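Local coordinates for histidine triad (HIT) protein (Clostridium difficile, PDB 4EGU) that binds zinc and guanosine monophosphate and probably acts as a nucleotide hydrolase or transferase of the histidine triad family, at the interface of chains A and B. Residues are numbered along the deposited sequence; one frame, centred on the assembly and turned at random. Chains: chain A/B, histidine triad (HIT) protein.

The interface of chains A and B. Residues chain A 52, 60-61, 63-64, 67, 103; chain B 52, 60, 63-64, 67, 103.
Two copies of helix 61-77 cross at the two-fold axis between two identical chains, probably the family's usual dimer, and each sends a histidine into the other chain. A:His67, its CG anti to the carbonyl carbon, meets B:Tyr103 tip to tip: imidazole NE2 of A:His67 lies 2.8 Å from phenol OH of B:Tyr103, a hydrogen bond whose donor is not seen. At the other end of the ring, A:His67 ND1 donates to the helix carbonyl A:Val63 O at 2.9 Å, nearly in the ring plane and fairly straight (158° at H), although it approaches from above the carbonyl plane. With ND1 presumably carrying the hydrogen, NE2 would accept from the tyrosine if the ring is neutral. Histidine suits this place because it bonds at both ends while offering a flat face. Over that face, 3.4 Å from the centroid of the A:His67 ring, sits B:Val63 CG1, held anti to the backbone N; a methyl of the beta-branched valine covers the ring without competing for its bonds. B:Leu52 brings both methyls against CD2 of A:His67, and B:Met60, bent at chi2 and chi3, sets CG and SD against its CB. The twin B:His67 is gripped likewise; A:His67 NE2 and B:His67 NE2 stand 5.1 Å apart, a closeness that would probably disfavour charging both rings.

The serine crossing is also close, but asymmetric. B:Ser64 OG turns beside its own backbone N (chi1 -60°) and donates to A:Met60 O at 3.0 Å, from above the carbonyl plane. It can also accept from the backbone A:Ser64 N, 3.1 Å from B:Ser64 OG. A:Ser64 OG instead takes the crowded position (chi1 60°) and bonds back to A:Asp61 O at 2.8 Å, in plane on a lone pair. A small hydroxyl suits this crossing, since it can serve either chain. The looser side is the rim, where A:Asp61 hides 2 Å² and A:Leu52 10 Å².

Helix 61-77 of one chain thus packs by its start against 3-10 helix 52-54 and strand 103-107 of the other; the centre of the patch lies about 10 Å from the predicted nucleophile A:His102.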
loop_
_atom_site.group_PDB
_atom_site.type_symbol
_atom_site.label_atom_id
_atom_site.label_comp_id
_atom_site.label_asym_id
_atom_site.label_seq_id
_atom_site.Cartn_x
_atom_site.Cartn_y
_atom_site.Cartn_z
ATOM N N LEU A 52 6.199 -5.239 7.091
ATOM C CA LEU A 52 4.792 -5.215 7.443
ATOM C C LEU A 52 4.380 -6.372 8.360
ATOM O O LEU A 52 3.579 -6.196 9.277
ATOM C CB LEU A 52 3.959 -5.209 6.149
ATOM C CG LEU A 52 2.459 -5.266 6.313
ATOM C CD1 LEU A 52 1.922 -4.110 7.105
ATOM C CD2 LEU A 52 1.823 -5.313 4.933
ATOM N N MET A 60 -0.866 -1.450 14.323
ATOM C CA MET A 60 -1.062 -1.211 12.898
ATOM C C MET A 60 -1.519 0.203 12.598
ATOM O O MET A 60 -1.478 0.615 11.462
ATOM C CB MET A 60 -2.040 -2.235 12.305
ATOM C CG MET A 60 -1.887 -2.427 10.792
ATOM S SD MET A 60 -0.302 -3.059 10.267
ATOM C CE MET A 60 -0.395 -4.733 10.867
ATOM N N ASP A 61 -1.875 0.977 13.607
ATOM C CA ASP A 61 -2.198 2.371 13.406
ATOM C C ASP A 61 -1.042 3.162 12.791
ATOM O O ASP A 61 -1.284 4.209 12.197
ATOM C CB ASP A 61 -2.699 3.040 14.696
ATOM C CG ASP A 61 -1.755 2.870 15.889
ATOM O OD1 ASP A 61 -0.660 2.278 15.772
ATOM O OD2 ASP A 61 -2.132 3.348 16.980
ATOM N N VAL A 63 0.382 2.375 10.166
ATOM C CA VAL A 63 0.057 2.338 8.737
ATOM C C VAL A 63 -1.034 3.372 8.398
ATOM O O VAL A 63 -0.964 4.019 7.347
ATOM C CB VAL A 63 -0.310 0.910 8.290
ATOM C CG1 VAL A 63 -0.747 0.889 6.834
ATOM C CG2 VAL A 63 0.883 -0.017 8.498
ATOM N N SER A 64 -2.031 3.555 9.254
ATOM C CA SER A 64 -3.023 4.585 9.008
ATOM C C SER A 64 -2.368 5.978 9.045
ATOM O O SER A 64 -2.667 6.813 8.192
ATOM C CB SER A 64 -4.217 4.468 9.928
ATOM O OG SER A 64 -3.842 4.565 11.238
ATOM N N HIS A 67 -0.640 6.647 5.883
ATOM C CA HIS A 67 -1.578 6.983 4.811
ATOM C C HIS A 67 -2.148 8.403 4.916
ATOM O O HIS A 67 -2.363 9.038 3.888
ATOM C CB HIS A 67 -2.665 5.932 4.691
ATOM C CG HIS A 67 -2.196 4.698 3.966
ATOM N ND1 HIS A 67 -1.348 3.761 4.503
ATOM C CD2 HIS A 67 -2.420 4.287 2.692
ATOM C CE1 HIS A 67 -1.098 2.827 3.585
ATOM N NE2 HIS A 67 -1.741 3.121 2.477
ATOM N N TYR A 103 6.798 2.861 2.770
ATOM C CA TYR A 103 5.873 2.904 1.666
ATOM C C TYR A 103 6.446 3.793 0.584
ATOM O O TYR A 103 6.935 4.878 0.854
ATOM C CB TYR A 103 4.497 3.432 2.119
ATOM C CG TYR A 103 3.727 2.384 2.875
ATOM C CD1 TYR A 103 4.077 1.986 4.150
ATOM C CD2 TYR A 103 2.685 1.713 2.264
ATOM C CE1 TYR A 103 3.371 0.962 4.801
ATOM C CE2 TYR A 103 1.970 0.697 2.907
ATOM C CZ TYR A 103 2.325 0.332 4.166
ATOM O OH TYR A 103 1.670 -0.683 4.807
ATOM N N LEU B 52 -8.265 6.144 -2.358
ATOM C CA LEU B 52 -7.543 6.501 -1.156
ATOM C C LEU B 52 -7.648 7.995 -0.854
ATOM O O LEU B 52 -7.818 8.396 0.288
ATOM C CB LEU B 52 -6.075 6.082 -1.334
ATOM C CG LEU B 52 -5.076 6.451 -0.255
ATOM C CD1 LEU B 52 -5.510 5.968 1.114
ATOM C CD2 LEU B 52 -3.718 5.887 -0.609
ATOM N N MET B 60 -9.213 7.190 8.183
ATOM C CA MET B 60 -8.120 6.455 7.544
ATOM C C MET B 60 -7.806 5.113 8.210
ATOM O O MET B 60 -7.139 4.281 7.604
ATOM C CB MET B 60 -6.854 7.311 7.490
ATOM C CG MET B 60 -5.821 6.797 6.506
ATOM S SD MET B 60 -6.366 6.709 4.815
ATOM C CE MET B 60 -6.437 8.471 4.436
ATOM N N VAL B 63 -7.646 1.629 6.499
ATOM C CA VAL B 63 -6.426 1.129 5.850
ATOM C C VAL B 63 -5.613 0.276 6.829
ATOM O O VAL B 63 -5.050 -0.752 6.443
ATOM C CB VAL B 63 -5.601 2.269 5.263
ATOM C CG1 VAL B 63 -4.303 1.768 4.680
ATOM C CG2 VAL B 63 -6.391 2.991 4.196
ATOM N N SER B 64 -5.553 0.633 8.100
ATOM C CA SER B 64 -4.905 -0.240 9.083
ATOM C C SER B 64 -5.617 -1.563 9.207
ATOM O O SER B 64 -4.972 -2.613 9.282
ATOM C CB SER B 64 -4.858 0.381 10.467
ATOM O OG SER B 64 -4.141 1.572 10.410
ATOM N N HIS B 67 -4.709 -3.762 6.498
ATOM C CA HIS B 67 -3.392 -4.340 6.698
ATOM C C HIS B 67 -3.348 -5.474 7.745
ATOM O O HIS B 67 -2.606 -6.433 7.553
ATOM C CB HIS B 67 -2.365 -3.242 6.993
ATOM C CG HIS B 67 -1.929 -2.477 5.753
ATOM N ND1 HIS B 67 -2.710 -1.562 5.090
ATOM C CD2 HIS B 67 -0.762 -2.509 5.055
ATOM C CE1 HIS B 67 -2.040 -1.092 4.038
ATOM N NE2 HIS B 67 -0.848 -1.633 4.002
ATOM N N TYR B 103 -6.932 -2.809 -2.116
ATOM C CA TYR B 103 -5.512 -3.092 -2.073
ATOM C C TYR B 103 -5.244 -4.423 -2.763
ATOM O O TYR B 103 -5.929 -5.412 -2.515
ATOM C CB TYR B 103 -5.013 -3.103 -0.624
ATOM C CG TYR B 103 -4.766 -1.710 -0.093
ATOM C CD1 TYR B 103 -5.821 -0.855 0.190
ATOM C CD2 TYR B 103 -3.478 -1.235 0.092
ATOM C CE1 TYR B 103 -5.597 0.429 0.651
ATOM C CE2 TYR B 103 -3.248 0.047 0.558
ATOM C CZ TYR B 103 -4.312 0.874 0.833
ATOM O OH TYR B 103 -4.094 2.154 1.285
#